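Local coordinates for uncharacterized conserved protein YjbQ/UPF0047 family, ortholog yugU B.subtilis (Clostridium acetobutylicum, PDB 1VMH) that is of unknown function but belongs to the UPF0047 (YjbQ) family and assembles as a trimer of chains with a YjbQ-like fold of two antiparallel sheets, at residues F29-N34 / G125-E130; I61-N66 / Q109-E114. All coordinates share one frame; numbering follows the deposited sequence.

Interaction 1: F29-N34 / G125-E130; sequences FIDITN and GIYFTE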
loop_
_atom_site.group_PDB
_atom_site.type_symbol
_atom_site.label_atom_id
_atom_site.label_comp_id
_atom_site.label_asym_id
_atom_site.label_seq_id
_atom_site.Cartn_x
_atom_site.Cartn_y
_atom_site.Cartn_z
ATOM N N PHE A 29 0.982 16.361 -5.930
ATOM C CA PHE A 29 1.468 15.836 -4.656
ATOM C C PHE A 29 1.472 17.016 -3.688
ATOM O O PHE A 29 2.099 18.059 -3.965
ATOM C CB PHE A 29 2.888 15.283 -4.735
ATOM C CG PHE A 29 2.983 13.839 -5.112
ATOM C CD1 PHE A 29 2.145 13.264 -6.067
ATOM C CD2 PHE A 29 3.955 13.036 -4.511
ATOM C CE1 PHE A 29 2.277 11.885 -6.389
ATOM C CE2 PHE A 29 4.103 11.723 -4.862
ATOM C CZ PHE A 29 3.281 11.146 -5.780
ATOM N N ILE A 30 0.809 16.875 -2.565
ATOM C CA ILE A 30 0.773 17.905 -1.519
ATOM C C ILE A 30 1.454 17.336 -0.261
ATOM O O ILE A 30 1.047 16.293 0.275
ATOM C CB ILE A 30 -0.674 18.346 -1.195
ATOM C CG1 ILE A 30 -1.337 18.925 -2.463
ATOM C CG2 ILE A 30 -0.644 19.357 -0.055
ATOM C CD1 ILE A 30 -2.158 17.936 -3.241
ATOM N N ASP A 31 2.508 18.013 0.210
ATOM C CA ASP A 31 3.270 17.547 1.366
ATOM C C ASP A 31 2.512 17.901 2.640
ATOM O O ASP A 31 2.410 19.072 2.999
ATOM C CB ASP A 31 4.643 18.224 1.388
ATOM C CG ASP A 31 5.545 17.674 2.468
ATOM O OD1 ASP A 31 5.060 17.133 3.464
ATOM O OD2 ASP A 31 6.773 17.864 2.351
ATOM N N ILE A 32 1.959 16.883 3.287
ATOM C CA ILE A 32 1.165 17.041 4.490
ATOM C C ILE A 32 1.896 16.613 5.745
ATOM O O ILE A 32 1.295 16.467 6.820
ATOM C CB ILE A 32 -0.194 16.313 4.380
ATOM C CG1 ILE A 32 -0.029 14.811 4.072
ATOM C CG2 ILE A 32 -1.000 16.983 3.274
ATOM C CD1 ILE A 32 -1.310 13.998 4.217
ATOM N N THR A 33 3.216 16.481 5.667
ATOM C CA THR A 33 4.011 16.022 6.808
ATOM C C THR A 33 3.764 16.884 8.045
ATOM O O THR A 33 3.569 16.358 9.143
ATOM C CB THR A 33 5.524 16.008 6.485
ATOM O OG1 THR A 33 5.761 15.322 5.240
ATOM C CG2 THR A 33 6.312 15.358 7.567
ATOM N N ASN A 34 3.725 18.216 7.889
ATOM C CA ASN A 34 3.547 19.065 9.068
ATOM C C ASN A 34 2.149 18.976 9.672
ATOM O O ASN A 34 1.989 19.165 10.870
ATOM C CB ASN A 34 3.875 20.534 8.790
ATOM C CG ASN A 34 3.974 21.342 10.069
ATOM O OD1 ASN A 34 4.814 21.035 10.944
ATOM N ND2 ASN A 34 3.074 22.331 10.235
ATOM N N GLY A 125 8.931 12.400 3.185
ATOM C CA GLY A 125 7.705 13.130 3.564
ATOM C C GLY A 125 6.454 12.399 3.195
ATOM O O GLY A 125 6.485 11.477 2.404
ATOM N N ILE A 126 5.358 12.839 3.806
ATOM C CA ILE A 126 4.037 12.231 3.664
ATOM C C ILE A 126 3.242 13.102 2.723
ATOM O O ILE A 126 3.171 14.330 2.929
ATOM C CB ILE A 126 3.308 12.147 4.988
ATOM C CG1 ILE A 126 4.116 11.398 6.054
ATOM C CG2 ILE A 126 1.956 11.468 4.759
ATOM C CD1 ILE A 126 3.723 11.768 7.481
ATOM N N TYR A 127 2.688 12.514 1.654
ATOM C CA TYR A 127 1.978 13.220 0.612
ATOM C C TYR A 127 0.560 12.766 0.415
ATOM O O TYR A 127 0.269 11.579 0.389
ATOM C CB TYR A 127 2.679 12.989 -0.707
ATOM C CG TYR A 127 3.931 13.759 -0.913
ATOM C CD1 TYR A 127 3.869 15.090 -1.276
ATOM C CD2 TYR A 127 5.162 13.167 -0.802
ATOM C CE1 TYR A 127 5.011 15.820 -1.508
ATOM C CE2 TYR A 127 6.306 13.881 -1.064
ATOM C CZ TYR A 127 6.214 15.207 -1.407
ATOM O OH TYR A 127 7.364 15.950 -1.687
ATOM N N PHE A 128 -0.344 13.729 0.302
ATOM C CA PHE A 128 -1.645 13.514 -0.325
ATOM C C PHE A 128 -1.445 13.550 -1.848
ATOM O O PHE A 128 -0.876 14.521 -2.368
ATOM C CB PHE A 128 -2.570 14.653 0.081
ATOM C CG PHE A 128 -3.980 14.508 -0.374
ATOM C CD1 PHE A 128 -4.362 14.899 -1.615
ATOM C CD2 PHE A 128 -4.952 13.980 0.467
ATOM C CE1 PHE A 128 -5.690 14.763 -2.040
ATOM C CE2 PHE A 128 -6.260 13.881 0.050
ATOM C CZ PHE A 128 -6.619 14.246 -1.189
ATOM N N THR A 129 -1.857 12.489 -2.565
ATOM C CA THR A 129 -1.668 12.369 -4.000
ATOM C C THR A 129 -3.029 12.582 -4.694
ATOM O O THR A 129 -3.885 11.680 -4.738
ATOM C CB THR A 129 -1.032 11.009 -4.428
ATOM O OG1 THR A 129 -1.901 9.929 -4.064
ATOM C CG2 THR A 129 0.252 10.772 -3.608
ATOM N N GLU A 130 -3.228 13.782 -5.240
ATOM C CA GLU A 130 -4.434 14.112 -5.962
ATOM C C GLU A 130 -4.317 13.604 -7.371
ATOM O O GLU A 130 -3.353 13.950 -8.056
ATOM C CB GLU A 130 -4.627 15.631 -5.959
ATOM C CG GLU A 130 -5.771 16.134 -6.853
ATOM C CD GLU A 130 -7.105 15.699 -6.308
ATOM O OE1 GLU A 130 -7.501 14.547 -6.544
ATOM O OE2 GLU A 130 -7.783 16.516 -5.647
#
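Thr33 OG1 is gripped from both segments: it accepts Ile126 N at 2.9 Å in a nearly straight bond (169°) and donates its proton to Asp31 OD1, 2.6 Å away. OG1 lies beside its own backbone N (chi1 -50°), where strand 28-31, an outer strand of the three-stranded antiparallel sheet, gives way to helix 33-43. Asp31 OD1 also accepts Thr33 N, completing an Asx turn over Ile32, the residue just before the helix. Backbone bonds run from Ile30 on to Ile32: Ile30 and Phe128 exchange two N-H...O bonds of 2.9 Å, N of each to O of the other, and Ile32 N reaches Ile126 O. On the face carrying Phe29, Tyr127 and Thr129, the two rings meet obliquely, their planes at 53°, and Phe29 CD2 rides over the Tyr127 ring toward its rim. Helix 69-82 touches both side chains, while Tyr127 OH bonds to Glu65 O. On the opposite face Ile30 CD1 meets Phe128 CD1; past the strand end the Ile32 and Ile126 side chains cross at about a right angle, CG1 of Ile32 against CG2 of Ile126. Thr129 CG2 makes a CH-pi contact over the face of the Phe29 ring, 3.8 Å from its centroid.

Interaction 2: I61-N66 / Q109-E114; sequences ITINEN and QQIIIE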
loop_
_atom_site.group_PDB
_atom_site.type_symbol
_atom_site.label_atom_id
_atom_site.label_comp_id
_atom_site.label_asym_id
_atom_site.label_seq_id
_atom_site.Cartn_x
_atom_site.Cartn_y
_atom_site.Cartn_z
ATOM N N ILE A 61 -2.589 8.383 -0.527
ATOM C CA ILE A 61 -1.503 8.830 0.357
ATOM C C ILE A 61 -0.254 8.043 0.000
ATOM O O ILE A 61 -0.323 6.833 -0.196
ATOM C CB ILE A 61 -1.813 8.580 1.850
ATOM C CG1 ILE A 61 -3.195 9.144 2.244
ATOM C CG2 ILE A 61 -0.702 9.122 2.734
ATOM C CD1 ILE A 61 -3.376 10.636 2.258
ATOM N N THR A 62 0.884 8.701 -0.110
ATOM C CA THR A 62 2.143 7.992 -0.257
ATOM C C THR A 62 3.230 8.660 0.554
ATOM O O THR A 62 3.022 9.740 1.082
ATOM C CB THR A 62 2.606 7.901 -1.732
ATOM O OG1 THR A 62 3.604 6.854 -1.843
ATOM C CG2 THR A 62 3.142 9.207 -2.236
ATOM N N ILE A 63 4.376 8.019 0.685
ATOM C CA ILE A 63 5.545 8.614 1.412
ATOM C C ILE A 63 6.686 8.568 0.433
ATOM O O ILE A 63 6.961 7.498 -0.115
ATOM C CB ILE A 63 5.830 7.836 2.703
ATOM C CG1 ILE A 63 4.624 7.956 3.661
ATOM C CG2 ILE A 63 7.102 8.300 3.381
ATOM C CD1 ILE A 63 4.727 7.277 5.022
ATOM N N ASN A 64 7.355 9.686 0.197
ATOM C CA ASN A 64 8.407 9.678 -0.800
ATOM C C ASN A 64 9.274 10.913 -0.605
ATOM O O ASN A 64 9.136 11.636 0.381
ATOM C CB ASN A 64 7.851 9.505 -2.228
ATOM C CG ASN A 64 8.778 8.695 -3.129
ATOM O OD1 ASN A 64 9.926 9.087 -3.333
ATOM N ND2 ASN A 64 8.293 7.552 -3.644
ATOM N N GLU A 65 10.198 11.129 -1.537
ATOM C CA GLU A 65 11.129 12.265 -1.523
ATOM C C GLU A 65 10.393 13.587 -1.375
ATOM O O GLU A 65 9.476 13.868 -2.159
ATOM C CB GLU A 65 11.891 12.268 -2.845
ATOM C CG GLU A 65 12.642 13.547 -3.185
ATOM C CD GLU A 65 13.856 13.745 -2.325
ATOM O OE1 GLU A 65 14.600 12.768 -2.097
ATOM O OE2 GLU A 65 14.065 14.872 -1.849
ATOM N N ASN A 66 10.854 14.416 -0.436
ATOM C CA ASN A 66 10.168 15.666 -0.146
ATOM C C ASN A 66 10.981 16.916 -0.349
ATOM O O ASN A 66 10.549 17.990 0.082
ATOM C CB ASN A 66 9.653 15.626 1.322
ATOM C CG ASN A 66 10.782 15.669 2.323
ATOM O OD1 ASN A 66 11.947 15.646 1.937
ATOM N ND2 ASN A 66 10.450 15.811 3.632
ATOM N N GLN A 109 -1.415 5.632 4.750
ATOM C CA GLN A 109 -0.096 5.236 5.156
ATOM C C GLN A 109 0.018 5.438 6.671
ATOM O O GLN A 109 -0.744 6.191 7.315
ATOM C CB GLN A 109 0.993 5.992 4.408
ATOM C CG GLN A 109 0.911 5.883 2.891
ATOM C CD GLN A 109 1.136 4.503 2.361
ATOM O OE1 GLN A 109 1.672 3.631 3.050
ATOM N NE2 GLN A 109 0.768 4.293 1.086
ATOM N N GLN A 110 1.050 4.833 7.241
ATOM C CA GLN A 110 1.294 4.949 8.677
ATOM C C GLN A 110 2.767 5.157 8.951
ATOM O O GLN A 110 3.637 4.719 8.179
ATOM C CB GLN A 110 0.652 3.836 9.488
ATOM C CG GLN A 110 1.157 2.481 9.252
ATOM C CD GLN A 110 0.463 1.464 10.175
ATOM O OE1 GLN A 110 -0.166 1.808 11.231
ATOM N NE2 GLN A 110 0.527 0.234 9.760
ATOM N N ILE A 111 3.033 5.911 10.023
ATOM C CA ILE A 111 4.372 6.331 10.374
ATOM C C ILE A 111 4.547 6.087 11.876
ATOM O O ILE A 111 3.667 6.378 12.687
ATOM C CB ILE A 111 4.579 7.824 10.034
ATOM C CG1 ILE A 111 4.189 8.118 8.575
ATOM C CG2 ILE A 111 6.026 8.263 10.318
ATOM C CD1 ILE A 111 2.745 8.534 8.386
ATOM N N ILE A 112 5.705 5.579 12.249
ATOM C CA ILE A 112 6.032 5.348 13.631
ATOM C C ILE A 112 6.275 6.683 14.300
ATOM O O ILE A 112 6.895 7.605 13.708
ATOM C CB ILE A 112 7.272 4.484 13.736
ATOM C CG1 ILE A 112 6.977 3.075 13.190
ATOM C CG2 ILE A 112 7.751 4.368 15.192
ATOM C CD1 ILE A 112 8.258 2.276 12.741
ATOM N N ILE A 113 5.786 6.800 15.527
ATOM C CA ILE A 113 6.083 7.919 16.396
ATOM C C ILE A 113 7.040 7.416 17.470
ATOM O O ILE A 113 6.737 6.427 18.156
ATOM C CB ILE A 113 4.811 8.487 17.053
ATOM C CG1 ILE A 113 3.816 8.967 15.994
ATOM C CG2 ILE A 113 5.158 9.621 17.997
ATOM C CD1 ILE A 113 2.405 9.143 16.549
ATOM N N GLU A 114 8.194 8.056 17.568
ATOM C CA GLU A 114 9.222 7.672 18.543
ATOM C C GLU A 114 9.770 8.944 19.163
ATOM O O GLU A 114 10.133 9.871 18.427
ATOM C CB GLU A 114 10.340 6.925 17.817
ATOM C CG GLU A 114 11.437 6.390 18.738
ATOM C CD GLU A 114 12.543 5.745 17.933
ATOM O OE1 GLU A 114 13.227 6.444 17.145
ATOM O OE2 GLU A 114 12.720 4.520 18.067
#
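Gln109 turns its flat carboxamide so that Ile61 O lies almost in the amide plane, whereas NE2 stands well above the plane of the Ile61 carbonyl. The NE2 to Ile61 O bond is 3.0 Å long and close to straight at hydrogen (166°), and it is the polar link between the two segments. A bend at chi2 folds CD back, while CG stays against Ile61: Gln109 CG is 3.6 Å from Ile61 CG2, the two side chains running alongside in opposing directions. Farther along, Ile63 extends its CG1 branch, with CD1 anti to CA (chi2 -179°), so the methyl reaches the other strand. Ile63 CD1 lies 3.7 Å from Ile111 CG1 and 4.0 Å from Gln109 CB. These contacts bridge two sheets of the YjbQ-like fold, strand 59-65 of the three-stranded one and 108-114 of the five-stranded one; the short segments 61-65 and 109-114 run at 49° to each other. The contact also borders the trimer interface: Thr62 and Asn64 bond to Ser103 of a second subunit, and the Gln110 side chains of the three subunits bond to one another. The chemistry implies strands joined by apolar packing and one side-chain-to-backbone bond, with no strand pairing between them.

Both contacts are buried, and they meet in the three-stranded sheet, where strand 124-130 lies between 28-31 and 59-65. Tyr127 N with Thr62 O and Gly125 N with Asn64 O, each 2.9 Å apart and probable hydrogen bonds, tie strand 124-130 of interaction 1 to strand 59-65 of interaction 2. Interaction 1 lies nearer the centre of the chain and is the more extensive, pairing neighbouring strands through backbone bonds within a single subunit. Interaction 2 leaves that sheet for the five-stranded one, depends on side chains, and borders other subunits. Both segments of interaction 2 fall, in sequence, between those of interaction 1.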